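PDB 5CWW: nucleoporin NUP82, which probably serves as a structural component of the nuclear pore complex and a docking partner for transport factors, here represented by its N-terminal beta-propeller domain. Local coordinates for residues P561-T566 with L578-T583; M491-A496 with Y503-A508; P43-T48 with I117-M122. All coordinates share one frame; numbering follows the deposited sequence.

Contact 1: P561-T566 with L578-T583; sequences PLAAAT and LSATQT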
ATOM      1  N   PRO B 561      16.792  10.254  11.998  1.00 97.47           N
ATOM      2  CA  PRO B 561      15.510  10.273  11.290  1.00 87.87           C
ATOM      3  C   PRO B 561      14.427  10.966  12.107  1.00 84.18           C
ATOM      4  O   PRO B 561      14.471  10.933  13.338  1.00 85.68           O
ATOM      5  CB  PRO B 561      15.192   8.790  11.102  1.00 92.32           C
ATOM      6  CG  PRO B 561      15.851   8.127  12.252  1.00 92.25           C
ATOM      7  CD  PRO B 561      17.107   8.911  12.520  1.00 96.11           C
ATOM      8  N   LEU B 562      13.471  11.586  11.424  1.00 74.47           N
ATOM      9  CA  LEU B 562      12.384  12.285  12.093  1.00 68.72           C
ATOM     10  C   LEU B 562      11.121  11.438  12.091  1.00 63.97           C
ATOM     11  O   LEU B 562      10.806  10.777  11.100  1.00 62.31           O
ATOM     12  CB  LEU B 562      12.113  13.632  11.417  1.00 67.28           C
ATOM     13  CG  LEU B 562      13.308  14.582  11.298  1.00 68.32           C
ATOM     14  CD1 LEU B 562      12.896  15.864  10.589  1.00 67.85           C
ATOM     15  CD2 LEU B 562      13.902  14.896  12.666  1.00 70.66           C
ATOM     16  N   ALA B 563      10.406  11.453  13.209  1.00 62.35           N
ATOM     17  CA  ALA B 563       9.096  10.829  13.275  1.00 60.09           C
ATOM     18  C   ALA B 563       8.170  11.514  12.277  1.00 58.28           C
ATOM     19  O   ALA B 563       8.193  12.739  12.145  1.00 56.70           O
ATOM     20  CB  ALA B 563       8.532  10.915  14.680  1.00 60.57           C
ATOM     21  N   ALA B 564       7.379  10.720  11.561  1.00 58.81           N
ATOM     22  CA  ALA B 564       6.441  11.250  10.580  1.00 58.37           C
ATOM     23  C   ALA B 564       5.588  12.346  11.204  1.00 58.65           C
ATOM     24  O   ALA B 564       5.049  12.175  12.298  1.00 59.74           O
ATOM     25  CB  ALA B 564       5.560  10.142  10.033  1.00 58.09           C
ATOM     26  N   ALA B 565       5.486  13.471  10.503  1.00 57.76           N
ATOM     27  CA  ALA B 565       4.770  14.638  11.001  1.00 58.09           C
ATOM     28  C   ALA B 565       3.337  14.287  11.379  1.00 57.45           C
ATOM     29  O   ALA B 565       2.651  13.574  10.649  1.00 54.52           O
ATOM     30  CB  ALA B 565       4.784  15.746   9.961  1.00 58.34           C
ATOM     31  N   THR B 566       2.898  14.788  12.527  1.00 60.90           N
ATOM     32  CA  THR B 566       1.540  14.568  13.004  1.00 64.07           C
ATOM     33  C   THR B 566       0.831  15.908  13.150  1.00 65.01           C
ATOM     34  O   THR B 566       1.204  16.729  13.988  1.00 66.56           O
ATOM     35  CB  THR B 566       1.528  13.827  14.352  1.00 68.44           C
ATOM     36  OG1 THR B 566       2.298  12.621  14.243  1.00 69.34           O
ATOM     37  CG2 THR B 566       0.106  13.484  14.766  1.00 70.36           C
ATOM     38  N   LEU B 578       3.584  18.127  14.815  1.00 68.54           N
ATOM     39  CA  LEU B 578       4.386  17.446  15.818  1.00 68.13           C
ATOM     40  C   LEU B 578       5.296  16.422  15.147  1.00 65.02           C
ATOM     41  O   LEU B 578       4.836  15.580  14.374  1.00 62.27           O
ATOM     42  CB  LEU B 578       3.488  16.774  16.856  1.00 69.82           C
ATOM     43  CG  LEU B 578       4.208  16.088  18.018  1.00 71.62           C
ATOM     44  CD1 LEU B 578       4.977  17.102  18.858  1.00 75.29           C
ATOM     45  CD2 LEU B 578       3.213  15.322  18.873  1.00 74.60           C
ATOM     46  N   SER B 579       6.589  16.515  15.431  1.00 65.13           N
ATOM     47  CA  SER B 579       7.549  15.502  15.009  1.00 63.41           C
ATOM     48  C   SER B 579       8.543  15.292  16.140  1.00 63.83           C
ATOM     49  O   SER B 579       8.330  15.779  17.250  1.00 65.35           O
ATOM     50  CB  SER B 579       8.263  15.917  13.720  1.00 63.38           C
ATOM     51  OG  SER B 579       9.116  14.886  13.249  1.00 62.81           O
ATOM     52  N   ALA B 580       9.628  14.576  15.870  1.00 61.08           N
ATOM     53  CA  ALA B 580      10.621  14.320  16.904  1.00 62.48           C
ATOM     54  C   ALA B 580      11.902  13.734  16.337  1.00 67.80           C
ATOM     55  O   ALA B 580      11.879  12.988  15.358  1.00 68.31           O
ATOM     56  CB  ALA B 580      10.051  13.380  17.964  1.00 61.00           C
ATOM     57  N   THR B 581      13.019  14.086  16.962  1.00 73.71           N
ATOM     58  CA  THR B 581      14.291  13.438  16.691  1.00 77.09           C
ATOM     59  C   THR B 581      14.390  12.216  17.597  1.00 83.68           C
ATOM     60  O   THR B 581      13.410  11.838  18.240  1.00 80.97           O
ATOM     61  CB  THR B 581      15.483  14.377  16.940  1.00 77.81           C
ATOM     62  OG1 THR B 581      15.519  14.756  18.322  1.00 79.09           O
ATOM     63  CG2 THR B 581      15.373  15.626  16.076  1.00 78.14           C
ATOM     64  N   GLN B 582      15.565  11.602  17.650  1.00 92.80           N
ATOM     65  CA  GLN B 582      15.779  10.452  18.520  1.00 99.33           C
ATOM     66  C   GLN B 582      15.655  10.843  19.990  1.00101.87           C
ATOM     67  O   GLN B 582      15.398   9.992  20.844  1.00102.61           O
ATOM     68  CB  GLN B 582      17.156   9.832  18.267  1.00105.74           C
ATOM     69  CG  GLN B 582      17.369   9.317  16.851  1.00106.63           C
ATOM     70  CD  GLN B 582      16.609   8.036  16.573  1.00108.26           C
ATOM     71  OE1 GLN B 582      15.378   8.030  16.512  1.00107.37           O
ATOM     72  NE2 GLN B 582      17.339   6.940  16.406  1.00109.02           N
ATOM     73  N   THR B 583      15.823  12.132  20.275  1.00102.88           N
ATOM     74  CA  THR B 583      15.902  12.617  21.651  1.00102.31           C
ATOM     75  C   THR B 583      14.951  13.776  21.950  1.00 98.82           C
ATOM     76  O   THR B 583      14.381  13.846  23.039  1.00103.57           O
ATOM     77  CB  THR B 583      17.332  13.077  21.985  1.00105.20           C
ATOM     78  OG1 THR B 583      17.667  14.221  21.190  1.00104.17           O
ATOM     79  CG2 THR B 583      18.331  11.962  21.712  1.00104.81           C
TER
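S579 and A563 meet through a hydrogen bond from side chain to backbone. S579 OG donates to A563 O at 2.6 Å. The hydroxyl lies in the plane of the carbonyl, on one of its lone pairs. OG stands anti to the backbone N of S579 (chi1 -175°), and from there it reaches across to the 561-566 segment.

Backbone bonds lie on both sides of this one along the segments. T566 and L578 are an antiparallel hydrogen-bonded pair. T566 N gives to L578 O at 2.8 Å, and L578 N returns a bond to T566 O at 2.9 Å. Farther along, A563 N donates to A580 O at 3.0 Å, and this bond is nearly straight (166° at the hydrogen). The same oxygen also receives a CA-H...O contact from L562 CA at 3.4 Å. A similar contact joins A565 CA to L578 O.

The T566-L578 pair belongs to the hairpin of strands 566-570 and 576-580. These strands lie in the last sheet of the beta-propeller, and 561-566 is the lead-in from the sheet before it.

Apolar contacts fill in beside the polar ones. L562 and T581 run alongside each other, with L562 CD2 3.8 Å from T581 CG2. The methyls of A563 and A580 come within 4.4 Å of each other, CB to CB. At the more exposed end P561 CD packs loosely against the Q582 amide.

T581 OG1 makes an ST turn by accepting from T583 N at 3.3 Å, and it also takes the N-H of D584. Around the contact, L562 and S579 touch I510 of strand 509-514. A563, T566 and L578 rest on I49 of strand 49-52.

Contact 2: M491-A496 with Y503-A508; sequences MFSEDA and YVTHPA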
ATOM      1  N   MET B 491       8.271  10.226   4.147  1.00 52.14           N
ATOM      2  CA  MET B 491       6.912   9.790   4.467  1.00 52.95           C
ATOM      3  C   MET B 491       5.874  10.884   4.244  1.00 51.49           C
ATOM      4  O   MET B 491       6.139  12.056   4.492  1.00 51.32           O
ATOM      5  CB  MET B 491       6.840   9.331   5.922  1.00 56.08           C
ATOM      6  CG  MET B 491       7.787   8.199   6.274  1.00 58.00           C
ATOM      7  SD  MET B 491       7.890   7.951   8.058  1.00 58.06           S
ATOM      8  CE  MET B 491       8.919   9.337   8.529  1.00 56.79           C
ATOM      9  N   PHE B 492       4.691  10.488   3.786  1.00 49.62           N
ATOM     10  CA  PHE B 492       3.543  11.389   3.732  1.00 49.88           C
ATOM     11  C   PHE B 492       2.840  11.436   5.088  1.00 49.76           C
ATOM     12  O   PHE B 492       2.854  10.459   5.837  1.00 50.80           O
ATOM     13  CB  PHE B 492       2.543  10.942   2.660  1.00 49.42           C
ATOM     14  CG  PHE B 492       2.901  11.366   1.261  1.00 49.95           C
ATOM     15  CD1 PHE B 492       3.245  12.678   0.978  1.00 50.07           C
ATOM     16  CD2 PHE B 492       2.877  10.447   0.222  1.00 50.55           C
ATOM     17  CE1 PHE B 492       3.565  13.065  -0.315  1.00 50.47           C
ATOM     18  CE2 PHE B 492       3.192  10.827  -1.071  1.00 49.85           C
ATOM     19  CZ  PHE B 492       3.536  12.141  -1.339  1.00 51.09           C
ATOM     20  N   SER B 493       2.233  12.579   5.393  1.00 50.11           N
ATOM     21  CA  SER B 493       1.351  12.711   6.550  1.00 51.28           C
ATOM     22  C   SER B 493       0.170  13.595   6.179  1.00 50.78           C
ATOM     23  O   SER B 493       0.346  14.612   5.512  1.00 49.43           O
ATOM     24  CB  SER B 493       2.091  13.311   7.744  1.00 55.59           C
ATOM     25  OG  SER B 493       3.232  12.549   8.079  1.00 56.80           O
ATOM     26  N   GLU B 494      -1.026  13.223   6.621  1.00 53.69           N
ATOM     27  CA  GLU B 494      -2.216  14.006   6.308  1.00 57.68           C
ATOM     28  C   GLU B 494      -2.306  15.233   7.210  1.00 57.24           C
ATOM     29  O   GLU B 494      -1.834  15.217   8.347  1.00 58.70           O
ATOM     30  CB  GLU B 494      -3.482  13.155   6.443  1.00 65.30           C
ATOM     31  CG  GLU B 494      -4.761  13.907   6.074  1.00 70.98           C
ATOM     32  CD  GLU B 494      -5.993  13.021   6.060  1.00 76.03           C
ATOM     33  OE1 GLU B 494      -5.862  11.802   6.307  1.00 77.83           O
ATOM     34  OE2 GLU B 494      -7.096  13.550   5.800  1.00 78.46           O
ATOM     35  N   ASP B 495      -2.912  16.295   6.689  1.00 55.73           N
ATOM     36  CA  ASP B 495      -3.175  17.500   7.468  1.00 54.68           C
ATOM     37  C   ASP B 495      -4.551  17.409   8.117  1.00 55.63           C
ATOM     38  O   ASP B 495      -5.529  17.034   7.470  1.00 55.19           O
ATOM     39  CB  ASP B 495      -3.085  18.744   6.584  1.00 54.63           C
ATOM     40  CG  ASP B 495      -3.352  20.023   7.352  1.00 55.14           C
ATOM     41  OD1 ASP B 495      -4.533  20.411   7.468  1.00 57.22           O
ATOM     42  OD2 ASP B 495      -2.380  20.641   7.833  1.00 54.93           O
ATOM     43  N   ALA B 496      -4.617  17.753   9.398  1.00 56.37           N
ATOM     44  CA  ALA B 496      -5.843  17.619  10.178  1.00 58.88           C
ATOM     45  C   ALA B 496      -6.973  18.536   9.711  1.00 61.07           C
ATOM     46  O   ALA B 496      -8.144  18.236   9.942  1.00 62.59           O
ATOM     47  CB  ALA B 496      -5.545  17.884  11.644  1.00 60.26           C
ATOM     48  N   TYR B 503       1.921  16.633   4.504  1.00 51.44           N
ATOM     49  CA  TYR B 503       3.320  16.860   4.844  1.00 50.89           C
ATOM     50  C   TYR B 503       4.242  15.777   4.300  1.00 51.24           C
ATOM     51  O   TYR B 503       3.824  14.647   4.069  1.00 47.83           O
ATOM     52  CB  TYR B 503       3.479  16.954   6.359  1.00 52.29           C
ATOM     53  CG  TYR B 503       2.592  18.003   6.965  1.00 54.10           C
ATOM     54  CD1 TYR B 503       3.002  19.325   7.028  1.00 55.44           C
ATOM     55  CD2 TYR B 503       1.342  17.677   7.474  1.00 54.52           C
ATOM     56  CE1 TYR B 503       2.194  20.294   7.572  1.00 58.75           C
ATOM     57  CE2 TYR B 503       0.523  18.645   8.027  1.00 57.46           C
ATOM     58  CZ  TYR B 503       0.957  19.953   8.073  1.00 59.60           C
ATOM     59  OH  TYR B 503       0.156  20.929   8.619  1.00 62.64           O
ATOM     60  N   VAL B 504       5.501  16.152   4.096  1.00 55.19           N
ATOM     61  CA  VAL B 504       6.555  15.213   3.741  1.00 56.71           C
ATOM     62  C   VAL B 504       7.647  15.294   4.799  1.00 57.27           C
ATOM     63  O   VAL B 504       8.247  16.352   5.000  1.00 59.76           O
ATOM     64  CB  VAL B 504       7.142  15.509   2.344  1.00 57.41           C
ATOM     65  CG1 VAL B 504       8.364  14.636   2.057  1.00 56.89           C
ATOM     66  CG2 VAL B 504       6.085  15.303   1.277  1.00 56.20           C
ATOM     67  N   THR B 505       7.890  14.174   5.476  1.00 56.12           N
ATOM     68  CA  THR B 505       8.916  14.096   6.510  1.00 55.63           C
ATOM     69  C   THR B 505      10.099  13.271   6.022  1.00 57.69           C
ATOM     70  O   THR B 505       9.929  12.216   5.415  1.00 58.13           O
ATOM     71  CB  THR B 505       8.370  13.478   7.813  1.00 53.97           C
ATOM     72  OG1 THR B 505       7.249  14.240   8.276  1.00 53.54           O
ATOM     73  CG2 THR B 505       9.446  13.458   8.896  1.00 54.40           C
ATOM     74  N   HIS B 506      11.297  13.761   6.313  1.00 60.04           N
ATOM     75  CA  HIS B 506      12.538  13.145   5.863  1.00 60.89           C
ATOM     76  C   HIS B 506      13.616  13.558   6.861  1.00 61.14           C
ATOM     77  O   HIS B 506      13.488  14.609   7.491  1.00 62.31           O
ATOM     78  CB  HIS B 506      12.873  13.601   4.438  1.00 61.26           C
ATOM     79  CG  HIS B 506      14.051  12.905   3.829  1.00 62.60           C
ATOM     80  ND1 HIS B 506      15.339  13.376   3.950  1.00 64.39           N
ATOM     81  CD2 HIS B 506      14.132  11.779   3.081  1.00 62.91           C
ATOM     82  CE1 HIS B 506      16.165  12.568   3.311  1.00 65.38           C
ATOM     83  NE2 HIS B 506      15.458  11.590   2.774  1.00 65.09           N
ATOM     84  N   PRO B 507      14.669  12.740   7.032  1.00 63.34           N
ATOM     85  CA  PRO B 507      15.721  13.144   7.975  1.00 66.18           C
ATOM     86  C   PRO B 507      16.305  14.532   7.691  1.00 71.14           C
ATOM     87  O   PRO B 507      16.843  15.164   8.598  1.00 74.37           O
ATOM     88  CB  PRO B 507      16.781  12.057   7.791  1.00 65.50           C
ATOM     89  CG  PRO B 507      16.000  10.849   7.398  1.00 62.15           C
ATOM     90  CD  PRO B 507      14.862  11.357   6.557  1.00 61.13           C
ATOM     91  N   ALA B 508      16.185  14.997   6.452  1.00 70.49           N
ATOM     92  CA  ALA B 508      16.703  16.306   6.073  1.00 72.84           C
ATOM     93  C   ALA B 508      15.797  17.426   6.577  1.00 73.97           C
ATOM     94  O   ALA B 508      16.267  18.522   6.880  1.00 76.96           O
ATOM     95  CB  ALA B 508      16.858  16.394   4.564  1.00 72.50           C
TER
HETATM   96  O   HOH W   1       5.130  13.557   6.746  1.00 43.08           O
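M491 and T505 exchange two backbone hydrogen bonds, and S493 and Y503 exchange two more. F492 and V504 form the non-hydrogen-bonded pair between them. The closely packed part is at Y503, beside S493 and D495, and the Y503 ring also meets that of Y512. D495 CG stands anti to its backbone N (chi1 180°), and the carboxylate meets the Y503 hydroxyl, which makes a weak bond to D495 OD2 at 2.7 Å. Y575 OH shares OD2, while D495 OD1 is held by T497 and S498. An alanine in place of Y503 would probably leave D495 OD2 with one partner fewer and open a gap beside the Y512 ring. On the same face a water donates to M491 O at 2.9 Å and is hydrogen-bonded to T505 OG1 at 2.7 Å. T505 OG1 also binds A565 N. The other face has one close apolar touch, F492 CE1 to V504 CG2 at 3.7 Å, and L431 of strand 427-432 touches both residues. The loose side is at E494, which is exposed and has little contact with the 503-508 segment. E494 O lies at the edge of the Y503 ring, 4.1 Å from Y503 CD2. This is an antiparallel beta hairpin, formed by the first two strands of a four-stranded propeller blade.

Contact 3: P43-T48 with I117-M122; sequences PGPRRT and IRQLVM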
ATOM      1  N   PRO B  43      17.229   1.021   7.875  1.00110.84           N
ATOM      2  CA  PRO B  43      16.356   1.510   6.799  1.00108.77           C
ATOM      3  C   PRO B  43      14.891   1.118   6.973  1.00101.33           C
ATOM      4  O   PRO B  43      14.585  -0.042   7.251  1.00102.95           O
ATOM      5  CB  PRO B  43      16.943   0.853   5.545  1.00111.04           C
ATOM      6  CG  PRO B  43      17.623  -0.368   6.044  1.00113.28           C
ATOM      7  CD  PRO B  43      18.171  -0.003   7.389  1.00115.09           C
ATOM      8  N   GLY B  44      14.000   2.092   6.809  1.00 94.59           N
ATOM      9  CA  GLY B  44      12.572   1.864   6.921  1.00 85.36           C
ATOM     10  C   GLY B  44      11.845   3.115   7.384  1.00 77.20           C
ATOM     11  O   GLY B  44      12.475   4.062   7.854  1.00 78.58           O
ATOM     12  N   PRO B  45      10.510   3.126   7.254  1.00 67.54           N
ATOM     13  CA  PRO B  45       9.704   4.268   7.698  1.00 65.20           C
ATOM     14  C   PRO B  45       9.674   4.405   9.216  1.00 67.23           C
ATOM     15  O   PRO B  45       9.917   3.428   9.926  1.00 70.59           O
ATOM     16  CB  PRO B  45       8.309   3.947   7.151  1.00 60.88           C
ATOM     17  CG  PRO B  45       8.282   2.466   7.024  1.00 59.34           C
ATOM     18  CD  PRO B  45       9.680   2.056   6.671  1.00 62.27           C
ATOM     19  N   ARG B  46       9.384   5.610   9.698  1.00 65.47           N
ATOM     20  CA  ARG B  46       9.316   5.876  11.130  1.00 64.60           C
ATOM     21  C   ARG B  46       8.066   6.682  11.473  1.00 57.09           C
ATOM     22  O   ARG B  46       8.115   7.910  11.591  1.00 58.38           O
ATOM     23  CB  ARG B  46      10.565   6.625  11.602  1.00 72.46           C
ATOM     24  CG  ARG B  46      10.630   6.806  13.114  1.00 79.82           C
ATOM     25  CD  ARG B  46      11.805   7.671  13.544  1.00 88.48           C
ATOM     26  NE  ARG B  46      11.888   7.770  15.002  1.00 94.70           N
ATOM     27  CZ  ARG B  46      12.293   8.848  15.672  1.00 99.63           C
ATOM     28  NH1 ARG B  46      12.668   9.947  15.031  1.00101.19           N
ATOM     29  NH2 ARG B  46      12.324   8.822  16.996  1.00101.69           N
ATOM     30  N   ARG B  47       6.949   5.975  11.630  1.00 55.48           N
ATOM     31  CA  ARG B  47       5.698   6.581  12.072  1.00 55.12           C
ATOM     32  C   ARG B  47       5.541   6.373  13.572  1.00 53.04           C
ATOM     33  O   ARG B  47       4.599   5.726  14.029  1.00 50.33           O
ATOM     34  CB  ARG B  47       4.512   5.982  11.314  1.00 61.37           C
ATOM     35  CG  ARG B  47       4.597   6.184   9.812  1.00 70.09           C
ATOM     36  CD  ARG B  47       3.295   5.835   9.116  1.00 77.74           C
ATOM     37  NE  ARG B  47       3.387   6.053   7.675  1.00 85.76           N
ATOM     38  CZ  ARG B  47       3.289   7.244   7.089  1.00 93.06           C
ATOM     39  NH1 ARG B  47       3.095   8.337   7.817  1.00 96.37           N
ATOM     40  NH2 ARG B  47       3.389   7.345   5.772  1.00 95.27           N
ATOM     41  N   THR B  48       6.476   6.929  14.333  1.00 54.67           N
ATOM     42  CA  THR B  48       6.584   6.641  15.757  1.00 57.81           C
ATOM     43  C   THR B  48       5.710   7.548  16.627  1.00 59.16           C
ATOM     44  O   THR B  48       5.770   7.474  17.855  1.00 62.37           O
ATOM     45  CB  THR B  48       8.045   6.764  16.215  1.00 61.38           C
ATOM     46  OG1 THR B  48       8.623   7.947  15.652  1.00 62.50           O
ATOM     47  CG2 THR B  48       8.846   5.553  15.755  1.00 62.17           C
ATOM     48  N   ILE B 117       9.952  -0.393  17.746  1.00 65.97           N
ATOM     49  CA  ILE B 117       8.717  -0.045  17.059  1.00 61.54           C
ATOM     50  C   ILE B 117       9.020   0.850  15.862  1.00 59.18           C
ATOM     51  O   ILE B 117       9.840   1.764  15.948  1.00 61.29           O
ATOM     52  CB  ILE B 117       7.730   0.662  18.008  1.00 60.54           C
ATOM     53  CG1 ILE B 117       7.345  -0.278  19.155  1.00 63.66           C
ATOM     54  CG2 ILE B 117       6.479   1.114  17.254  1.00 56.07           C
ATOM     55  CD1 ILE B 117       6.559   0.384  20.266  1.00 65.98           C
ATOM     56  N   ARG B 118       8.341   0.585  14.751  1.00 56.00           N
ATOM     57  CA  ARG B 118       8.554   1.325  13.512  1.00 59.09           C
ATOM     58  C   ARG B 118       7.362   2.214  13.187  1.00 52.41           C
ATOM     59  O   ARG B 118       7.531   3.330  12.692  1.00 50.72           O
ATOM     60  CB  ARG B 118       8.814   0.361  12.353  1.00 61.24           C
ATOM     61  CG  ARG B 118      10.118  -0.412  12.465  1.00 72.76           C
ATOM     62  CD  ARG B 118      11.315   0.465  12.144  1.00 84.10           C
ATOM     63  NE  ARG B 118      12.574  -0.267  12.250  1.00 95.97           N
ATOM     64  CZ  ARG B 118      13.071  -1.051  11.296  1.00104.49           C
ATOM     65  NH1 ARG B 118      12.418  -1.216  10.154  1.00105.30           N
ATOM     66  NH2 ARG B 118      14.225  -1.672  11.487  1.00109.44           N
ATOM     67  N   GLN B 119       6.160   1.716  13.463  1.00 50.26           N
ATOM     68  CA  GLN B 119       4.940   2.436  13.112  1.00 50.58           C
ATOM     69  C   GLN B 119       3.852   2.304  14.172  1.00 51.78           C
ATOM     70  O   GLN B 119       3.659   1.234  14.755  1.00 53.05           O
ATOM     71  CB  GLN B 119       4.388   1.933  11.775  1.00 51.18           C
ATOM     72  CG  GLN B 119       5.388   1.912  10.631  1.00 53.68           C
ATOM     73  CD  GLN B 119       4.716   1.698   9.287  1.00 53.86           C
ATOM     74  OE1 GLN B 119       3.752   2.385   8.946  1.00 52.23           O
ATOM     75  NE2 GLN B 119       5.216   0.734   8.521  1.00 56.67           N
ATOM     76  N   LEU B 120       3.151   3.410  14.405  1.00 51.49           N
ATOM     77  CA  LEU B 120       1.932   3.429  15.206  1.00 52.71           C
ATOM     78  C   LEU B 120       0.793   3.937  14.333  1.00 54.33           C
ATOM     79  O   LEU B 120       0.899   5.016  13.749  1.00 56.28           O
ATOM     80  CB  LEU B 120       2.091   4.321  16.438  1.00 54.74           C
ATOM     81  CG  LEU B 120       3.249   4.002  17.382  1.00 56.99           C
ATOM     82  CD1 LEU B 120       3.334   5.056  18.479  1.00 60.30           C
ATOM     83  CD2 LEU B 120       3.089   2.616  17.980  1.00 56.77           C
ATOM     84  N   VAL B 121      -0.293   3.173  14.246  1.00 53.75           N
ATOM     85  CA  VAL B 121      -1.434   3.576  13.429  1.00 51.65           C
ATOM     86  C   VAL B 121      -2.719   3.569  14.246  1.00 52.70           C
ATOM     87  O   VAL B 121      -3.228   2.513  14.624  1.00 51.72           O
ATOM     88  CB  VAL B 121      -1.616   2.657  12.205  1.00 48.77           C
ATOM     89  CG1 VAL B 121      -2.650   3.248  11.256  1.00 47.17           C
ATOM     90  CG2 VAL B 121      -0.290   2.459  11.481  1.00 49.59           C
ATOM     91  N   MET B 122      -3.239   4.765  14.503  1.00 53.87           N
ATOM     92  CA  MET B 122      -4.475   4.938  15.253  1.00 55.02           C
ATOM     93  C   MET B 122      -5.663   4.458  14.434  1.00 56.28           C
ATOM     94  O   MET B 122      -5.721   4.683  13.226  1.00 55.43           O
ATOM     95  CB  MET B 122      -4.660   6.412  15.631  1.00 55.11           C
ATOM     96  CG  MET B 122      -5.800   6.678  16.603  1.00 55.07           C
ATOM     97  SD  MET B 122      -5.558   5.928  18.227  1.00 59.73           S
ATOM     98  CE  MET B 122      -4.095   6.791  18.797  1.00 49.87           C
TER
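Q119 OE1 lies at the edge of the R47 guanidinium, near its plane and 3.9 Å from R47 NE. The amide and guanidinium planes are turned 49° apart. The aliphatic part of R47 travels beside Q119, and R47 CD comes within 3.5 Å of Q119 OE1. The R47 chain is extended from CG to NE, and its far end has other partners: NH2 forms a salt bridge with D391. Q119 NE2 is hydrogen-bonded to V176 O and rests 3.8 Å from P45 CG. The second guanidinium is that of R118. A bend at chi2 (-75°) turns CD of R118 toward P45 O. Beyond it NH1 lies near P43 O, and the chain passes G44, which has no side chain to stand in the way.

The backbones join at R47 and Q119. R47 N donates to R118 O at 2.9 Å, with a bend at the hydrogen (130°). L120 N gives to R47 O at 2.8 Å. T48 O packs on L120 CD1 at 3.5 Å.

R118 and Q119 both face L132 of strand 128-132, which is a classic beta bulge. I117 and L120 touch A59 and I64 of the preceding sheet. The contact thus lies where the loop before strand 49-52 passes strand 119-122, an edge strand of its own sheet.

In the fold
From the N terminus, contact 3 comes first. It closes a long loop of 68 residues that holds the whole sheet of strands 49-52 to 106-110. Contact 2 then closes the short turn of its hairpin, and contact 1 closes the hairpin of strands 566-570 and 576-580, with 11 residues between its segments. The three are in series, and none nests in or crosses another. They still touch in space, with centres 10 to 12 Å apart. A564 N meets R46 O, linking contacts 1 and 3, and R47 NH1 bonds F492 O, linking contacts 3 and 2. Together they tie the first two sheets of the propeller to the last two, where the ring closes.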